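Local coordinates for uncharacterized protein YUAB (Bacillus subtilis, PDB 4BHU) that self-polymerizes into a stable, compression-resistant layer that makes the biofilm surface hydrophobic, at residues 52-57 against 92-97; 8-13 against 102-107; 39-44 against 70-75. The protein carries 1 engineered substitution. All blocks are in the same frame, centred on the assembly; numbering follows the deposited sequence. Where two conformers were deposited one is given.

How the interactions relate
In the Biofilm surface layer A part of a longer secreted protein, strand pairing, sheet packing and a side-chain tether combine in an immunoglobulin-like sandwich. In sequence the segments run 8-13, 39-44, 52-57, 70-75, 92-97 and 102-107: interaction 2 encloses the other two, whereas interactions 1 and 3 alternate. Their centres lie about 12 to 13 Å apart. Interaction 3 is a strand pair within the five-stranded sheet, interaction 2 packs that sheet against the three-stranded one, and interaction 1 ties a connection to the latter's edge strand 90-95. Strands 39-43 and 100-109 are neighbours, joining interactions 2 and 3; engineered Met-56 packs on Phe-42 and Val-73, and Pro-97 on Tyr-102, so all three touch.

Interaction 1: 52-57 against 92-97; sequences TKDTMN and NNKTLP. Engineered in segment 52-57: Met-56 (natural residue Leu).
The carboxylate of Asp-54 is the flat group on which this contact turns, gripped by Lys-94 near its plane and by the backbone of Asn-92 from one side, while a water approaches from the other. The setting is an outer strand of an immunoglobulin-like sandwich, at a G1 beta bulge where Asn-93 and Lys-94 both face Ser-23; the backbone of Asn-93 has the positive phi (55°) of that motif. At one end of the carboxylate, Lys-94 NZ meets OD2 of Asp-54 on its syn lone pair, a salt bridge of 2.7 Å in which the two side chains reach toward each other tip to tip. At the other end, Asn-92 N donates to Asp-54 OD1 on the anti side, 2.7 Å away and 32° out of the carboxylate plane, in a nearly straight bond. A main-chain N-H just before the bulge and the ammonium of a bulge residue thus take the two oxygens of a single acid.

The bend of the Lys-94 chain at chi2 (-63°) turns CD, and the extended remainder then carries the ammonium to the carboxylate. CE is drawn in as well, lying 3.2 Å from both OD1 and OD2 of Asp-54. Around this pair, Asn-51 N also donates to OD2 and Lys-94 NZ also reaches Thr-49 O, so the connection preceding 52-57 is tied into the same cluster. The two residues are buried, and their mutual proximity would be expected to favour the charged forms of both. Near the surface, Lys-53 and the side chain of Asn-92 add only loose contact. The water completes the arrangement: it lies 2.7 Å from Asp-54 OD1, to which it can donate, and accepts from Lys-94 NZ at 3.0 Å.

Interaction 2: 8-13 against 102-107; sequences LFATIT and YTFRAE
The face-to-face packing of two antiparallel sheets that defines a beta sandwich is represented here by Leu-8 and Ala-10 of one sheet meeting Phe-104 and Ala-106 of the other. The strand segments run in roughly opposite directions, at 147°, and their axes approach to 8.0 Å, a close spacing that suits an interface with alanine on both sides. Only every second residue points into the gap; the CB atoms of Thr-11, Thr-103 and Arg-105 are directed away from it.

Leu-8 does most of the bridging, through both of its methyl groups. With CG anti to the backbone N (chi1 177°), the branch is carried toward the opposite strand. There both methyls touch Ala-106 CB, CD1 at 4.1 Å and CD2 at 4.2 Å. CD2 lies in addition against the main chain between Phe-104 and Arg-105: it comes within 3.5 Å of Phe-104 O and also touches CB of Phe-104, so a methyl packs onto a peptide group as well as onto side chains. Two residues further along the strand, Ala-10 takes over with its single methyl. Its CB meets Phe-104 at ring atom CD1, 4.1 Å away, approaching the ring obliquely. Apolar side chains dominate the contact, which is one of van der Waals packing; the Phe-104 carbonyl and the following peptide N are the polar atoms touched.

Phe-104 reaches well beyond this pair, since its ring also meets that of Phe-48 with planes at about 55° and packs on Leu-27, Leu-44 and Ile-123. Strand 119-125 flanks the contact on one side, with Ala-119 against Leu-8 and Ala-121 against Ala-10, while strand 39-43 offers Phe-42 to Leu-8 and both Met-40 and Phe-42 to Ala-106.

Interaction 3: 39-44 against 70-75; sequences VMEFTL and GKTVRV
Met-40 and Phe-42 form antiparallel hydrogen-bonded pairs with Val-75 and Val-73, the strand axes 4.7 Å apart, and a further bond from Leu-44 N to Lys-71 O (2.7 Å) prolongs the pairing. Between them, Glu-41 stands opposite Arg-74 and Thr-43 opposite Thr-72 as non-hydrogen-bonded pairs. On that face Glu-41 and Arg-74 lie side by side, pointing the same way. Arg-74 NE donates to Glu-41 OE1 in a 2.7 Å salt bridge; the donor sits above the carboxylate plane, and the two flat groups are turned 40° apart. CG of Arg-74 rests on Val-39 CG1 at 3.5 Å. The other oxygen, Glu-41 OE2, receives a hydrogen bond of 2.8 Å from a water that is also bonded to OG1 of Thr-43 and OG1 of Thr-72.

Both strands belong to the five-stranded sheet of the immunoglobulin-like sandwich, and Lys-71 and Thr-72 form a classic beta bulge facing Leu-67. The opposite face looks into the core: Phe-42 CB packs on Val-73 CB at 4.2 Å. Met-40, a selenomethionine bent at chi2 and again at chi3 (-126°), brings CE over one face of the Phe-42 ring, offset toward the rim.

Interaction 1: 52-57 against 92-97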
# COMPACT_ATOMS: atom_id res chain seq x y z
N THR I 52 27.61 -27.70 16.25
CA THR I 52 27.34 -26.27 16.35
C THR I 52 28.59 -25.40 16.39
O THR I 52 28.48 -24.18 16.50
CB THR I 52 26.49 -25.96 17.58
OG1 THR I 52 27.16 -26.45 18.75
CG2 THR I 52 25.14 -26.64 17.47
N LYS I 53 29.77 -26.01 16.32
CA LYS I 53 31.02 -25.25 16.16
C LYS I 53 31.31 -25.07 14.67
O LYS I 53 32.15 -24.27 14.28
CB LYS I 53 32.22 -25.94 16.84
CG LYS I 53 32.25 -25.81 18.38
CD LYS I 53 33.32 -26.74 19.02
CE LYS I 53 34.77 -26.23 18.82
NZ LYS I 53 35.83 -27.14 19.39
N ASP I 54 30.61 -25.83 13.83
CA ASP I 54 30.73 -25.64 12.40
C ASP I 54 29.87 -24.47 11.97
O ASP I 54 29.03 -24.00 12.73
CB ASP I 54 30.37 -26.94 11.68
CG ASP I 54 31.32 -28.07 12.05
OD1 ASP I 54 32.53 -27.80 12.14
OD2 ASP I 54 30.86 -29.21 12.29
N THR I 55 30.07 -23.98 10.76
CA THR I 55 29.39 -22.77 10.34
C THR I 55 28.86 -22.90 8.93
O THR I 55 29.42 -23.64 8.10
CB THR I 55 30.33 -21.53 10.41
OG1 THR I 55 31.37 -21.65 9.43
CG2 THR I 55 30.97 -21.38 11.80
N MSE I 56 27.78 -22.17 8.67
CA MSE I 56 27.23 -22.02 7.33
C MSE I 56 27.29 -20.52 6.98
O MSE I 56 26.72 -19.69 7.70
CB MSE I 56 25.78 -22.49 7.34
CG MSE I 56 25.12 -22.45 6.02
SE MSE I 56 25.79 -23.88 4.88
CE MSE I 56 24.86 -25.41 5.73
N ASN I 57 27.95 -20.18 5.88
CA ASN I 57 28.21 -18.78 5.54
C ASN I 57 28.63 -17.93 6.75
O ASN I 57 28.16 -16.81 6.93
CB ASN I 57 27.00 -18.14 4.84
CG ASN I 57 26.72 -18.75 3.47
OD1 ASN I 57 27.55 -19.47 2.90
ND2 ASN I 57 25.55 -18.45 2.91
N ASN I 92 34.92 -27.55 10.87
CA ASN I 92 36.15 -27.09 11.52
C ASN I 92 36.76 -28.08 12.53
O ASN I 92 36.04 -28.71 13.33
CB ASN I 92 35.87 -25.77 12.22
CG ASN I 92 35.56 -24.66 11.25
OD1 ASN I 92 36.11 -24.60 10.15
ND2 ASN I 92 34.65 -23.78 11.64
N ASN I 93 38.08 -28.21 12.50
CA ASN I 93 38.78 -28.97 13.54
C ASN I 93 38.23 -30.39 13.66
O ASN I 93 37.77 -30.79 14.72
CB ASN I 93 38.64 -28.23 14.88
CG ASN I 93 39.54 -28.81 15.97
OD1 ASN I 93 40.56 -29.45 15.70
ND2 ASN I 93 39.16 -28.57 17.23
N LYS I 94 38.26 -31.14 12.56
CA LYS I 94 37.71 -32.49 12.50
C LYS I 94 38.82 -33.55 12.47
O LYS I 94 39.92 -33.29 11.98
CB LYS I 94 36.87 -32.67 11.24
CG LYS I 94 35.70 -31.71 11.10
CD LYS I 94 34.69 -31.90 12.21
CE LYS I 94 33.61 -30.84 12.16
NZ LYS I 94 32.62 -31.03 13.25
N THR I 95 38.50 -34.75 12.95
CA THR I 95 39.36 -35.92 12.75
C THR I 95 39.06 -36.60 11.43
O THR I 95 37.97 -37.15 11.23
CB THR I 95 39.16 -36.95 13.89
OG1 THR I 95 39.61 -36.40 15.13
CG2 THR I 95 39.94 -38.24 13.57
N LEU I 96 40.00 -36.58 10.49
CA LEU I 96 39.76 -37.24 9.22
C LEU I 96 39.63 -38.76 9.43
O LEU I 96 40.41 -39.34 10.16
CB LEU I 96 40.87 -36.95 8.23
CG LEU I 96 41.01 -35.49 7.74
CD1 LEU I 96 42.10 -35.41 6.68
CD2 LEU I 96 39.68 -34.97 7.19
N PRO I 97 38.65 -39.39 8.77
CA PRO I 97 38.42 -40.83 8.92
C PRO I 97 39.42 -41.70 8.15
O PRO I 97 40.34 -41.18 7.49
CB PRO I 97 37.03 -41.01 8.29
CG PRO I 97 37.03 -39.99 7.20
CD PRO I 97 37.73 -38.79 7.79
O HOH W 1 33.23 -28.51 14.66

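Interaction 2: 8-13 against 102-107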
# COMPACT_ATOMS: atom_id res chain seq x y z
N LEU I 8 28.89 -28.47 -6.54
CA LEU I 8 29.40 -28.58 -5.18
C LEU I 8 30.90 -28.77 -5.22
O LEU I 8 31.43 -29.55 -6.01
CB LEU I 8 28.75 -29.74 -4.41
CG LEU I 8 29.31 -29.94 -2.99
CD1 LEU I 8 28.97 -28.78 -2.07
CD2 LEU I 8 28.82 -31.26 -2.40
N PHE I 9 31.58 -28.01 -4.38
CA PHE I 9 33.01 -28.12 -4.24
C PHE I 9 33.30 -28.68 -2.86
O PHE I 9 32.80 -28.16 -1.86
CB PHE I 9 33.67 -26.76 -4.38
CG PHE I 9 33.41 -26.11 -5.71
CD1 PHE I 9 34.13 -26.48 -6.83
CD2 PHE I 9 32.42 -25.14 -5.83
CE1 PHE I 9 33.88 -25.89 -8.05
CE2 PHE I 9 32.17 -24.54 -7.06
CZ PHE I 9 32.90 -24.92 -8.17
N ALA I 10 34.10 -29.74 -2.82
CA ALA I 10 34.50 -30.39 -1.58
C ALA I 10 36.01 -30.35 -1.49
O ALA I 10 36.70 -30.90 -2.33
CB ALA I 10 33.99 -31.83 -1.56
N THR I 11 36.53 -29.69 -0.46
CA THR I 11 37.96 -29.54 -0.34
C THR I 11 38.42 -29.65 1.10
O THR I 11 37.80 -29.11 2.01
CB THR I 11 38.43 -28.18 -0.91
OG1 THR I 11 38.14 -28.13 -2.32
CG2 THR I 11 39.92 -27.98 -0.69
N ILE I 12 39.53 -30.35 1.30
CA ILE I 12 40.20 -30.38 2.59
C ILE I 12 41.11 -29.16 2.64
O ILE I 12 42.02 -29.05 1.84
CB ILE I 12 41.04 -31.67 2.77
CG1 ILE I 12 40.16 -32.92 2.63
CG2 ILE I 12 41.77 -31.64 4.10
CD1 ILE I 12 40.94 -34.26 2.59
N THR I 13 40.86 -28.27 3.59
CA THR I 13 41.53 -26.97 3.61
C THR I 13 42.57 -26.81 4.71
O THR I 13 43.33 -25.85 4.70
CB THR I 13 40.51 -25.83 3.76
OG1 THR I 13 39.85 -25.95 5.03
CG2 THR I 13 39.48 -25.86 2.63
N TYR I 102 35.72 -40.01 -0.11
CA TYR I 102 34.47 -39.69 0.58
C TYR I 102 33.67 -38.67 -0.22
O TYR I 102 34.19 -37.61 -0.59
CB TYR I 102 34.78 -39.12 1.96
CG TYR I 102 35.36 -40.15 2.91
CD1 TYR I 102 36.71 -40.49 2.85
CD2 TYR I 102 34.56 -40.79 3.85
CE1 TYR I 102 37.25 -41.42 3.72
CE2 TYR I 102 35.08 -41.71 4.73
CZ TYR I 102 36.42 -42.04 4.65
OH TYR I 102 36.94 -42.97 5.53
N THR I 103 32.40 -39.00 -0.47
CA THR I 103 31.53 -38.19 -1.30
C THR I 103 30.49 -37.43 -0.49
O THR I 103 29.77 -38.00 0.35
CB THR I 103 30.80 -39.05 -2.35
OG1 THR I 103 31.75 -39.80 -3.12
CG2 THR I 103 29.95 -38.17 -3.28
N PHE I 104 30.42 -36.13 -0.76
CA PHE I 104 29.46 -35.23 -0.13
C PHE I 104 28.41 -34.85 -1.16
O PHE I 104 28.69 -34.75 -2.35
CB PHE I 104 30.17 -33.96 0.34
CG PHE I 104 31.20 -34.20 1.39
CD1 PHE I 104 32.47 -34.65 1.05
CD2 PHE I 104 30.92 -34.00 2.73
CE1 PHE I 104 33.42 -34.87 2.01
CE2 PHE I 104 31.88 -34.23 3.71
CZ PHE I 104 33.13 -34.67 3.35
N ARG I 105 27.19 -34.62 -0.67
CA ARG I 105 26.04 -34.30 -1.50
C ARG I 105 25.39 -33.03 -0.96
O ARG I 105 25.47 -32.72 0.23
CB ARG I 105 25.04 -35.46 -1.53
CG ARG I 105 25.62 -36.73 -2.13
CD ARG I 105 24.77 -37.97 -1.88
NE ARG I 105 25.36 -39.15 -2.52
CZ ARG I 105 26.36 -39.87 -2.02
NH1 ARG I 105 26.89 -39.56 -0.84
NH2 ARG I 105 26.83 -40.92 -2.68
N ALA I 106 24.76 -32.28 -1.85
CA ALA I 106 24.07 -31.08 -1.44
C ALA I 106 23.03 -30.80 -2.50
O ALA I 106 23.27 -30.98 -3.69
CB ALA I 106 25.05 -29.90 -1.31
N GLU I 107 21.84 -30.41 -2.05
CA GLU I 107 20.78 -30.07 -2.96
C GLU I 107 19.83 -29.07 -2.32
O GLU I 107 19.73 -28.95 -1.09
CB GLU I 107 19.99 -31.32 -3.34
CG GLU I 107 19.39 -32.05 -2.15
CD GLU I 107 18.67 -33.33 -2.57
OE1 GLU I 107 18.72 -33.66 -3.77
OE2 GLU I 107 18.05 -33.99 -1.70

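Interaction 3: 39-44 against 70-75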
# COMPACT_ATOMS: atom_id res chain seq x y z
N VAL I 39 14.55 -25.87 0.86
CA VAL I 39 15.43 -26.18 1.97
C VAL I 39 16.79 -26.59 1.45
O VAL I 39 16.91 -27.51 0.65
CB VAL I 39 14.84 -27.33 2.84
CG1 VAL I 39 15.67 -27.55 4.10
CG2 VAL I 39 13.41 -27.00 3.23
N MSE I 40 17.82 -25.89 1.89
CA MSE I 40 19.19 -26.19 1.50
C MSE I 40 19.64 -27.36 2.38
O MSE I 40 19.52 -27.27 3.60
CB MSE I 40 20.07 -24.98 1.76
CG MSE I 40 21.55 -25.17 1.46
SE MSE I 40 21.92 -25.24 -0.47
CE MSE I 40 22.89 -26.97 -0.53
N GLU I 41 20.12 -28.44 1.78
CA GLU I 41 20.48 -29.65 2.53
C GLU I 41 21.83 -30.25 2.09
O GLU I 41 22.05 -30.51 0.89
CB GLU I 41 19.37 -30.69 2.44
CG GLU I 41 19.63 -31.93 3.27
CD GLU I 41 18.41 -32.81 3.40
OE1 GLU I 41 17.31 -32.26 3.59
OE2 GLU I 41 18.56 -34.04 3.31
N PHE I 42 22.71 -30.45 3.06
CA PHE I 42 24.02 -31.06 2.85
C PHE I 42 23.97 -32.44 3.48
O PHE I 42 23.45 -32.59 4.58
CB PHE I 42 25.11 -30.26 3.55
CG PHE I 42 25.49 -28.99 2.85
CD1 PHE I 42 24.79 -27.82 3.09
CD2 PHE I 42 26.58 -28.96 1.99
CE1 PHE I 42 25.15 -26.63 2.46
CE2 PHE I 42 26.96 -27.78 1.36
CZ PHE I 42 26.24 -26.61 1.59
N THR I 43 24.51 -33.44 2.79
CA THR I 43 24.60 -34.81 3.31
C THR I 43 26.08 -35.20 3.40
O THR I 43 26.82 -35.14 2.42
CB THR I 43 23.85 -35.81 2.41
OG1 THR I 43 22.48 -35.42 2.32
CG2 THR I 43 23.93 -37.25 2.99
N LEU I 44 26.50 -35.57 4.59
CA LEU I 44 27.90 -35.92 4.82
C LEU I 44 28.02 -37.44 4.83
O LEU I 44 27.10 -38.14 5.26
CB LEU I 44 28.38 -35.35 6.16
CG LEU I 44 28.12 -33.86 6.42
CD1 LEU I 44 28.72 -33.43 7.75
CD2 LEU I 44 28.66 -33.00 5.30
N GLY I 70 24.37 -36.12 12.99
CA GLY I 70 25.36 -35.16 12.54
C GLY I 70 25.71 -35.22 11.06
O GLY I 70 26.59 -34.48 10.62
N LYS I 71 25.03 -36.05 10.28
CA LYS I 71 25.39 -36.22 8.87
C LYS I 71 24.55 -35.39 7.89
O LYS I 71 24.86 -35.34 6.70
CB LYS I 71 25.26 -37.68 8.46
CG LYS I 71 26.32 -38.60 9.10
CD LYS I 71 26.21 -40.03 8.56
CE LYS I 71 24.99 -40.75 9.13
NZ LYS I 71 24.90 -42.18 8.70
N THR I 72 23.49 -34.77 8.39
CA THR I 72 22.61 -33.93 7.55
C THR I 72 22.55 -32.53 8.10
O THR I 72 22.28 -32.32 9.29
CB THR I 72 21.18 -34.53 7.47
OG1 THR I 72 21.23 -35.76 6.73
CG2 THR I 72 20.21 -33.57 6.74
N VAL I 73 22.77 -31.55 7.24
CA VAL I 73 22.64 -30.16 7.63
C VAL I 73 21.58 -29.53 6.74
O VAL I 73 21.69 -29.56 5.52
CB VAL I 73 23.98 -29.41 7.51
CG1 VAL I 73 23.79 -27.95 7.89
CG2 VAL I 73 25.05 -30.06 8.40
N ARG I 74 20.55 -28.99 7.39
CA ARG I 74 19.34 -28.51 6.72
C ARG I 74 19.04 -27.07 7.11
O ARG I 74 18.92 -26.75 8.31
CB ARG I 74 18.17 -29.36 7.19
CG ARG I 74 17.30 -29.89 6.11
CD ARG I 74 16.36 -30.90 6.73
NE ARG I 74 16.52 -32.21 6.12
CZ ARG I 74 15.83 -33.29 6.49
NH1 ARG I 74 14.95 -33.19 7.48
NH2 ARG I 74 16.03 -34.45 5.89
N VAL I 75 18.92 -26.21 6.10
CA VAL I 75 18.57 -24.81 6.32
C VAL I 75 17.42 -24.41 5.42
O VAL I 75 17.60 -24.21 4.21
CB VAL I 75 19.75 -23.90 6.03
CG1 VAL I 75 19.38 -22.47 6.39
CG2 VAL I 75 20.98 -24.35 6.82
O HOH W 2 20.64 -35.74 4.13